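Local coordinates for protein OBCA, Oxalate Biosynthetic Component A (Burkholderia glumae, PDB 4NNB) that is an enzyme built on a TIM barrel, with a second lobe beside it, and holds a magnesium ion and an oxaloacetate ion in one pocket, at residues 4-9 with 468-473; 132-137 with 189-194; 373-378 with 439-444. All coordinates share one frame; numbering follows the deposited sequence.

Contact 1: residues 4-9 with 468-473; sequences TSLYIT and DGIRVG
Y7, I8 and T9 run parallel to G469, I470 and R471 where the first and last strands of the TIM barrel meet and close the cylinder. Four backbone hydrogen bonds sew the seam: Y7 N to D468 O (3.1 Å), I470 N to Y7 O, T9 N to I470 O (2.9 Å) and V472 N to T9 O. D468 O also faces L6 CA and accepts from a water that bridges it to S5 O. A beta carbon on G469 would stand only about 3.0 Å from Y7 O, so a residue without one suits the place. The Y7 CG lies between the backbone N and carbonyl carbon (chi1 63°), which leans the ring toward the other strand, its CD2 3.3 Å from D468 O. Y7, T9 and R471 share the inner face; I8, I470 and V472 point outward, their branched apolar chains suited to cover by helices 458-465 and 495-507. L6 CD2 touches I470 CG1 at 4.2 Å. Small T9 lets the arginine chain pass obliquely over it, R471 CD near T9 CG2, before its end leads away. The R471 side chain comes within about 4 Å of the magnesium ion. R471 NE forms a salt bridge with D476, and E348 and the magnesium ligand E475 are long, weak partners, so these acids probably offset the positive charge beside the metal.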
loop_
_atom_site.group_PDB
_atom_site.type_symbol
_atom_site.label_atom_id
_atom_site.label_comp_id
_atom_site.label_asym_id
_atom_site.label_seq_id
_atom_site.Cartn_x
_atom_site.Cartn_y
_atom_site.Cartn_z
ATOM N N THR A 4 -1.074 -26.953 1.266
ATOM C CA THR A 4 -2.354 -26.268 1.419
ATOM C C THR A 4 -2.836 -25.668 0.091
ATOM O O THR A 4 -2.030 -25.396 -0.806
ATOM C CB THR A 4 -2.286 -25.160 2.512
ATOM O OG1 THR A 4 -1.104 -24.361 2.332
ATOM C CG2 THR A 4 -2.262 -25.777 3.918
ATOM N N SER A 5 -4.152 -25.510 -0.045
ATOM C CA SER A 5 -4.721 -24.654 -1.081
ATOM C C SER A 5 -4.740 -23.243 -0.504
ATOM O O SER A 5 -4.795 -23.079 0.716
ATOM C CB SER A 5 -6.144 -25.086 -1.434
ATOM O OG SER A 5 -6.148 -26.292 -2.174
ATOM N N LEU A 6 -4.676 -22.226 -1.359
ATOM C CA LEU A 6 -4.597 -20.852 -0.857
ATOM C C LEU A 6 -5.525 -19.876 -1.568
ATOM O O LEU A 6 -5.878 -20.060 -2.739
ATOM C CB LEU A 6 -3.161 -20.332 -0.912
ATOM C CG LEU A 6 -2.162 -20.914 0.085
ATOM C CD1 LEU A 6 -1.436 -22.105 -0.510
ATOM C CD2 LEU A 6 -1.167 -19.854 0.488
ATOM N N TYR A 7 -5.931 -18.830 -0.858
ATOM C CA TYR A 7 -6.652 -17.757 -1.522
ATOM C C TYR A 7 -5.836 -16.470 -1.440
ATOM O O TYR A 7 -5.114 -16.243 -0.469
ATOM C CB TYR A 7 -8.083 -17.592 -0.987
ATOM C CG TYR A 7 -8.197 -17.210 0.474
ATOM C CD1 TYR A 7 -8.375 -15.883 0.854
ATOM C CD2 TYR A 7 -8.155 -18.177 1.472
ATOM C CE1 TYR A 7 -8.492 -15.528 2.197
ATOM C CE2 TYR A 7 -8.262 -17.835 2.809
ATOM C CZ TYR A 7 -8.436 -16.509 3.166
ATOM O OH TYR A 7 -8.549 -16.165 4.498
ATOM N N ILE A 8 -5.924 -15.658 -2.487
ATOM C CA ILE A 8 -5.191 -14.404 -2.531
ATOM C C ILE A 8 -6.150 -13.297 -2.161
ATOM O O ILE A 8 -7.248 -13.208 -2.709
ATOM C CB ILE A 8 -4.587 -14.129 -3.929
ATOM C CG1 ILE A 8 -3.557 -15.216 -4.274
ATOM C CG2 ILE A 8 -3.947 -12.723 -3.990
ATOM C CD1 ILE A 8 -3.091 -15.218 -5.742
ATOM N N THR A 9 -5.737 -12.474 -1.199
ATOM C CA THR A 9 -6.436 -11.225 -0.928
ATOM C C THR A 9 -5.751 -10.062 -1.649
ATOM O O THR A 9 -4.551 -9.855 -1.506
ATOM C CB THR A 9 -6.513 -10.926 0.595
ATOM O OG1 THR A 9 -7.357 -11.902 1.230
ATOM C CG2 THR A 9 -7.117 -9.524 0.836
ATOM N N ASP A 468 -3.247 -20.364 4.949
ATOM C CA ASP A 468 -4.337 -20.546 4.008
ATOM C C ASP A 468 -4.448 -19.444 2.969
ATOM O O ASP A 468 -5.249 -19.543 2.043
ATOM C CB ASP A 468 -5.641 -20.614 4.778
ATOM C CG ASP A 468 -5.591 -21.640 5.869
ATOM O OD1 ASP A 468 -5.757 -22.829 5.547
ATOM O OD2 ASP A 468 -5.355 -21.266 7.030
ATOM N N GLY A 469 -3.658 -18.394 3.113
ATOM C CA GLY A 469 -3.806 -17.274 2.204
ATOM C C GLY A 469 -2.638 -16.328 2.226
ATOM O O GLY A 469 -1.839 -16.333 3.160
ATOM N N ILE A 470 -2.545 -15.506 1.181
ATOM C CA ILE A 470 -1.531 -14.468 1.081
ATOM C C ILE A 470 -2.202 -13.206 0.548
ATOM O O ILE A 470 -3.029 -13.274 -0.365
ATOM C CB ILE A 470 -0.391 -14.882 0.113
ATOM C CG1 ILE A 470 0.435 -16.017 0.707
ATOM C CG2 ILE A 470 0.549 -13.697 -0.195
ATOM C CD1 ILE A 470 1.428 -16.609 -0.299
ATOM N N ARG A 471 -1.843 -12.060 1.120
ATOM C CA ARG A 471 -2.395 -10.781 0.699
ATOM C C ARG A 471 -1.306 -9.941 0.049
ATOM O O ARG A 471 -0.157 -9.910 0.523
ATOM C CB ARG A 471 -3.002 -10.032 1.911
ATOM C CG ARG A 471 -3.084 -8.511 1.758
ATOM C CD ARG A 471 -3.972 -7.854 2.851
ATOM N NE ARG A 471 -3.462 -6.536 3.211
ATOM C CZ ARG A 471 -3.985 -5.741 4.147
ATOM N NH1 ARG A 471 -5.064 -6.110 4.836
ATOM N NH2 ARG A 471 -3.408 -4.579 4.396
ATOM N N VAL A 472 -1.660 -9.271 -1.046
ATOM C CA VAL A 472 -0.763 -8.296 -1.676
ATOM C C VAL A 472 -1.618 -7.119 -2.124
ATOM O O VAL A 472 -2.844 -7.218 -2.145
ATOM C CB VAL A 472 -0.050 -8.884 -2.915
ATOM C CG1 VAL A 472 0.978 -9.922 -2.497
ATOM C CG2 VAL A 472 -1.076 -9.485 -3.876
ATOM N N GLY A 473 -0.976 -6.011 -2.473
ATOM C CA GLY A 473 -1.687 -4.877 -3.040
ATOM C C GLY A 473 -0.988 -3.574 -2.707
ATOM O O GLY A 473 -0.121 -3.557 -1.832
HETATM O O HOH W 1 -7.267 -21.676 1.533
#

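Contact 2: residues 132-137 with 189-194; sequences VLQLTT and GYWQAG
Q134 leaves its helix with CG anti to the backbone N (chi1 -173°) and then bends at chi2, and this bend turns the amide toward W191 and A193. W191 likewise has CG anti to its backbone N, which sends the indole back to meet the amide tip to tip, the two planes 67° apart. Q134 NE2 gives a nearly straight hydrogen bond to A193 O, 3.1 Å long with 173° at the hydrogen; the acceptor lies in the plane of the Q134 amide, while the donor is tilted somewhat from the plane of the A193 carbonyl. The other half of the amide is used too: Q134 OE1 sits at the edge of the indole, 3.2 Å from W191 CZ2, where a weakly polarised ring C-H would suit an oxygen. Glutamine fits because it can give to a carbonyl and turn its own oxygen to a ring edge at once. The contact lies in the lobe beside the barrel, between the last turn of helix 125-137 and the loop that follows strand 189-191, the middle strand of a small antiparallel sheet flanked by 27-29 and 55-57. The chain folds back after W191, so that A193 CA rests 3.3 Å above the indole plane, toward its rim; W191 NE1 is hydrogen-bonded to Y138 OH. Glycine suits position 194 on two counts: its phi is positive, and a beta carbon would lie about 3.1 Å from T137 CG2. Q192 OE1 accepts from G194 N at 2.8 Å. T137 turns its methyl to the loop and its hydroxyl to the helix: T137 OG1 donates to L133 O at 2.6 Å and is also hydrogen-bonded to K491 NZ.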
loop_
_atom_site.group_PDB
_atom_site.type_symbol
_atom_site.label_atom_id
_atom_site.label_comp_id
_atom_site.label_asym_id
_atom_site.label_seq_id
_atom_site.Cartn_x
_atom_site.Cartn_y
_atom_site.Cartn_z
ATOM N N VAL A 132 14.973 3.933 -11.623
ATOM C CA VAL A 132 13.828 3.169 -12.100
ATOM C C VAL A 132 12.578 3.426 -11.229
ATOM O O VAL A 132 11.491 3.656 -11.756
ATOM C CB VAL A 132 14.142 1.658 -12.225
ATOM C CG1 VAL A 132 12.877 0.882 -12.564
ATOM C CG2 VAL A 132 15.189 1.415 -13.319
ATOM N N LEU A 133 12.741 3.420 -9.912
ATOM C CA LEU A 133 11.611 3.682 -9.021
ATOM C C LEU A 133 11.087 5.112 -9.189
ATOM O O LEU A 133 9.879 5.341 -9.212
ATOM C CB LEU A 133 11.981 3.380 -7.560
ATOM C CG LEU A 133 12.173 1.881 -7.276
ATOM C CD1 LEU A 133 12.970 1.665 -5.990
ATOM C CD2 LEU A 133 10.823 1.115 -7.218
ATOM N N GLN A 134 11.989 6.076 -9.334
ATOM C CA GLN A 134 11.541 7.452 -9.499
ATOM C C GLN A 134 10.757 7.637 -10.801
ATOM O O GLN A 134 9.672 8.224 -10.802
ATOM C CB GLN A 134 12.713 8.429 -9.451
ATOM C CG GLN A 134 12.241 9.874 -9.439
ATOM C CD GLN A 134 11.394 10.190 -8.226
ATOM O OE1 GLN A 134 11.899 10.253 -7.102
ATOM N NE2 GLN A 134 10.094 10.373 -8.441
ATOM N N LEU A 135 11.306 7.141 -11.902
ATOM C CA LEU A 135 10.664 7.316 -13.201
ATOM C C LEU A 135 9.378 6.496 -13.347
ATOM O O LEU A 135 8.421 6.953 -13.965
ATOM C CB LEU A 135 11.647 7.024 -14.345
ATOM C CG LEU A 135 12.791 8.040 -14.520
ATOM C CD1 LEU A 135 13.626 7.724 -15.756
ATOM C CD2 LEU A 135 12.266 9.464 -14.591
ATOM N N THR A 136 9.344 5.290 -12.785
ATOM C CA THR A 136 8.098 4.517 -12.826
ATOM C C THR A 136 7.037 5.094 -11.883
ATOM O O THR A 136 5.844 4.868 -12.095
ATOM C CB THR A 136 8.284 2.990 -12.595
ATOM O OG1 THR A 136 8.936 2.752 -11.340
ATOM C CG2 THR A 136 9.097 2.360 -13.730
ATOM N N THR A 137 7.468 5.837 -10.859
ATOM C CA THR A 137 6.545 6.610 -10.021
ATOM C C THR A 137 5.923 7.714 -10.870
ATOM O O THR A 137 4.766 8.086 -10.678
ATOM C CB THR A 137 7.261 7.244 -8.800
ATOM O OG1 THR A 137 7.791 6.210 -7.963
ATOM C CG2 THR A 137 6.305 8.106 -7.969
ATOM N N GLY A 189 14.414 25.036 -5.645
ATOM C CA GLY A 189 12.964 25.053 -5.595
ATOM C C GLY A 189 12.285 23.941 -4.821
ATOM O O GLY A 189 12.756 23.507 -3.763
ATOM N N TYR A 190 11.160 23.482 -5.360
ATOM C CA TYR A 190 10.329 22.504 -4.678
ATOM C C TYR A 190 10.072 21.317 -5.596
ATOM O O TYR A 190 9.765 21.489 -6.771
ATOM C CB TYR A 190 9.010 23.145 -4.220
ATOM C CG TYR A 190 9.200 24.356 -3.326
ATOM C CD1 TYR A 190 9.428 25.617 -3.865
ATOM C CD2 TYR A 190 9.160 24.235 -1.943
ATOM C CE1 TYR A 190 9.611 26.722 -3.048
ATOM C CE2 TYR A 190 9.340 25.332 -1.123
ATOM C CZ TYR A 190 9.563 26.571 -1.681
ATOM O OH TYR A 190 9.743 27.664 -0.859
ATOM N N TRP A 191 10.193 20.120 -5.035
ATOM C CA TRP A 191 10.101 18.877 -5.793
ATOM C C TRP A 191 9.034 17.977 -5.202
ATOM O O TRP A 191 8.942 17.820 -3.983
ATOM C CB TRP A 191 11.463 18.167 -5.764
ATOM C CG TRP A 191 11.474 16.730 -6.217
ATOM C CD1 TRP A 191 10.885 16.211 -7.336
ATOM C CD2 TRP A 191 12.143 15.642 -5.574
ATOM N NE1 TRP A 191 11.138 14.858 -7.418
ATOM C CE2 TRP A 191 11.914 14.486 -6.350
ATOM C CE3 TRP A 191 12.910 15.527 -4.413
ATOM C CZ2 TRP A 191 12.427 13.234 -6.001
ATOM C CZ3 TRP A 191 13.414 14.284 -4.064
ATOM C CH2 TRP A 191 13.170 13.154 -4.855
ATOM N N GLN A 192 8.216 17.397 -6.069
ATOM C CA GLN A 192 7.285 16.364 -5.640
ATOM C C GLN A 192 7.920 15.007 -5.909
ATOM O O GLN A 192 7.930 14.526 -7.042
ATOM C CB GLN A 192 5.951 16.489 -6.375
ATOM C CG GLN A 192 4.946 15.384 -6.040
ATOM C CD GLN A 192 4.760 15.195 -4.547
ATOM O OE1 GLN A 192 5.464 14.402 -3.917
ATOM N NE2 GLN A 192 3.802 15.922 -3.971
ATOM N N ALA A 193 8.470 14.404 -4.866
ATOM C CA ALA A 193 9.134 13.118 -5.000
ATOM C C ALA A 193 8.121 12.015 -5.281
ATOM O O ALA A 193 8.424 11.012 -5.950
ATOM C CB ALA A 193 9.905 12.811 -3.738
ATOM N N GLY A 194 6.908 12.204 -4.768
ATOM C CA GLY A 194 5.925 11.143 -4.806
ATOM C C GLY A 194 6.385 10.017 -3.892
ATOM O O GLY A 194 6.235 8.833 -4.219
#

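Contact 3: residues 373-378 with 439-444; sequences VLFMLV and ASFPVS
V373 and S444 form a parallel bridge, their CA atoms 4.6 Å apart, at the point where strand 373-378 of the barrel meets the start of strand 444-449. The two strands are neighbours in a beta-alpha-beta crossover of the TIM barrel, and helix 416-440 belongs to the connection between them. V373 N donates to V443 O at 3.1 Å, and S444 CA approaches V373 O at 3.2 Å. F441, the first residue beyond the helix to leave helical angles, has CG anti to its carbonyl carbon (chi1 -58°), which lays the ring against V373 and F375. F375 CZ lies over one face of that ring, 3.4 Å from F441 CD2; the planes of this oblique pair stand 53° apart with centroids separated by 5.2 Å. V373 CG2 packs 3.7 Å from F441 CD1. Flat, wide side chains suit this junction because they span from strand to helix end, and L437 also touches F375. S444 is small enough to sit beside them, its CB at the edge of the F375 ring. Its hydroxyl closes the turn: S444 OG donates to F441 O at 2.9 Å, almost in line with the carbonyl bond, and also bonds to R438 NH1.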
loop_
_atom_site.group_PDB
_atom_site.type_symbol
_atom_site.label_atom_id
_atom_site.label_comp_id
_atom_site.label_asym_id
_atom_site.label_seq_id
_atom_site.Cartn_x
_atom_site.Cartn_y
_atom_site.Cartn_z
ATOM N N VAL A 373 -13.113 -19.022 11.404
ATOM C CA VAL A 373 -12.726 -17.696 11.886
ATOM C C VAL A 373 -11.530 -17.239 11.047
ATOM O O VAL A 373 -10.620 -18.025 10.775
ATOM C CB VAL A 373 -12.369 -17.737 13.373
ATOM C CG1 VAL A 373 -12.032 -16.326 13.883
ATOM C CG2 VAL A 373 -13.542 -18.352 14.178
ATOM N N LEU A 374 -11.547 -15.981 10.618
ATOM C CA LEU A 374 -10.561 -15.486 9.657
ATOM C C LEU A 374 -9.535 -14.578 10.316
ATOM O O LEU A 374 -9.904 -13.688 11.090
ATOM C CB LEU A 374 -11.268 -14.702 8.547
ATOM C CG LEU A 374 -12.437 -15.361 7.827
ATOM C CD1 LEU A 374 -12.984 -14.414 6.740
ATOM C CD2 LEU A 374 -12.010 -16.675 7.228
ATOM N N PHE A 375 -8.257 -14.783 9.992
ATOM C CA PHE A 375 -7.168 -13.973 10.552
ATOM C C PHE A 375 -6.249 -13.476 9.435
ATOM O O PHE A 375 -6.016 -14.180 8.446
ATOM C CB PHE A 375 -6.339 -14.787 11.562
ATOM C CG PHE A 375 -7.133 -15.279 12.745
ATOM C CD1 PHE A 375 -7.189 -14.530 13.918
ATOM C CD2 PHE A 375 -7.836 -16.473 12.682
ATOM C CE1 PHE A 375 -7.940 -14.970 15.013
ATOM C CE2 PHE A 375 -8.579 -16.930 13.780
ATOM C CZ PHE A 375 -8.624 -16.175 14.943
ATOM N N MET A 376 -5.737 -12.261 9.593
ATOM C CA MET A 376 -4.710 -11.724 8.698
ATOM C C MET A 376 -3.510 -11.337 9.543
ATOM O O MET A 376 -3.627 -10.487 10.431
ATOM C CB MET A 376 -5.244 -10.518 7.902
ATOM C CG MET A 376 -4.196 -9.819 7.017
ATOM S SD MET A 376 -3.640 -10.903 5.672
ATOM C CE MET A 376 -5.166 -11.055 4.762
ATOM N N LEU A 377 -2.365 -11.981 9.301
ATOM C CA LEU A 377 -1.143 -11.651 10.037
ATOM C C LEU A 377 -0.500 -10.401 9.420
ATOM O O LEU A 377 -0.045 -10.434 8.273
ATOM C CB LEU A 377 -0.153 -12.825 10.029
ATOM C CG LEU A 377 -0.672 -14.163 10.586
ATOM C CD1 LEU A 377 0.437 -15.229 10.502
ATOM C CD2 LEU A 377 -1.202 -14.008 12.032
ATOM N N VAL A 378 -0.490 -9.299 10.165
ATOM C CA VAL A 378 0.154 -8.071 9.693
ATOM C C VAL A 378 1.638 -8.157 10.054
ATOM O O VAL A 378 2.132 -7.478 10.956
ATOM C CB VAL A 378 -0.508 -6.807 10.282
ATOM C CG1 VAL A 378 0.004 -5.546 9.558
ATOM C CG2 VAL A 378 -2.031 -6.904 10.160
ATOM N N ALA A 439 -4.780 -23.498 17.750
ATOM C CA ALA A 439 -5.191 -24.220 18.949
ATOM C C ALA A 439 -6.529 -23.677 19.452
ATOM O O ALA A 439 -7.410 -24.444 19.851
ATOM C CB ALA A 439 -4.108 -24.127 20.039
ATOM N N SER A 440 -6.697 -22.356 19.418
ATOM C CA SER A 440 -7.922 -21.764 19.948
ATOM C C SER A 440 -9.055 -21.850 18.957
ATOM O O SER A 440 -10.220 -21.882 19.348
ATOM C CB SER A 440 -7.709 -20.304 20.363
ATOM O OG SER A 440 -6.816 -20.228 21.452
ATOM N N PHE A 441 -8.712 -21.864 17.672
ATOM C CA PHE A 441 -9.718 -21.898 16.622
ATOM C C PHE A 441 -9.384 -22.993 15.615
ATOM O O PHE A 441 -8.777 -22.717 14.582
ATOM C CB PHE A 441 -9.790 -20.547 15.894
ATOM C CG PHE A 441 -10.089 -19.381 16.797
ATOM C CD1 PHE A 441 -11.403 -19.051 17.117
ATOM C CD2 PHE A 441 -9.063 -18.624 17.332
ATOM C CE1 PHE A 441 -11.682 -17.970 17.958
ATOM C CE2 PHE A 441 -9.333 -17.539 18.182
ATOM C CZ PHE A 441 -10.644 -17.212 18.484
ATOM N N PRO A 442 -9.790 -24.239 15.911
ATOM C CA PRO A 442 -9.546 -25.397 15.031
ATOM C C PRO A 442 -10.114 -25.200 13.626
ATOM O O PRO A 442 -9.544 -25.713 12.668
ATOM C CB PRO A 442 -10.291 -26.541 15.726
ATOM C CG PRO A 442 -10.477 -26.096 17.146
ATOM C CD PRO A 442 -10.534 -24.596 17.131
ATOM N N VAL A 443 -11.229 -24.487 13.505
ATOM C CA VAL A 443 -11.780 -24.180 12.194
ATOM C C VAL A 443 -11.457 -22.718 11.912
ATOM O O VAL A 443 -12.181 -21.817 12.336
ATOM C CB VAL A 443 -13.296 -24.414 12.130
ATOM C CG1 VAL A 443 -13.783 -24.322 10.689
ATOM C CG2 VAL A 443 -13.639 -25.788 12.701
ATOM N N SER A 444 -10.350 -22.493 11.217
ATOM C CA SER A 444 -9.863 -21.139 10.983
ATOM C C SER A 444 -9.105 -21.048 9.681
ATOM O O SER A 444 -8.660 -22.068 9.141
ATOM C CB SER A 444 -8.928 -20.720 12.108
ATOM O OG SER A 444 -7.764 -21.536 12.139
#

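Overall arrangement
Contacts 1 and 3 belong to the same barrel, their centres 14 Å apart. Strand 373-378 reaches contact 1 on the inner face, where M376 CE packs 3.7 Å from R471 CB, while contact 3's own side chains face outward; R438, bonded to both D468 and S444, is a second tie. Contact 2 lies in the other lobe, its centre 32 Å from that of contact 1 and 40 Å from that of contact 3. All three are largely buried, but contact 3 includes the exposed V443. Contact 1 is a regular backbone ladder with an ionic end near the metal; contact 3 has one ladder bond between its segments, at the start of a longer pairing, and an oblique pair of phenyl rings; contact 2 joins helix to loop through one side-chain amide.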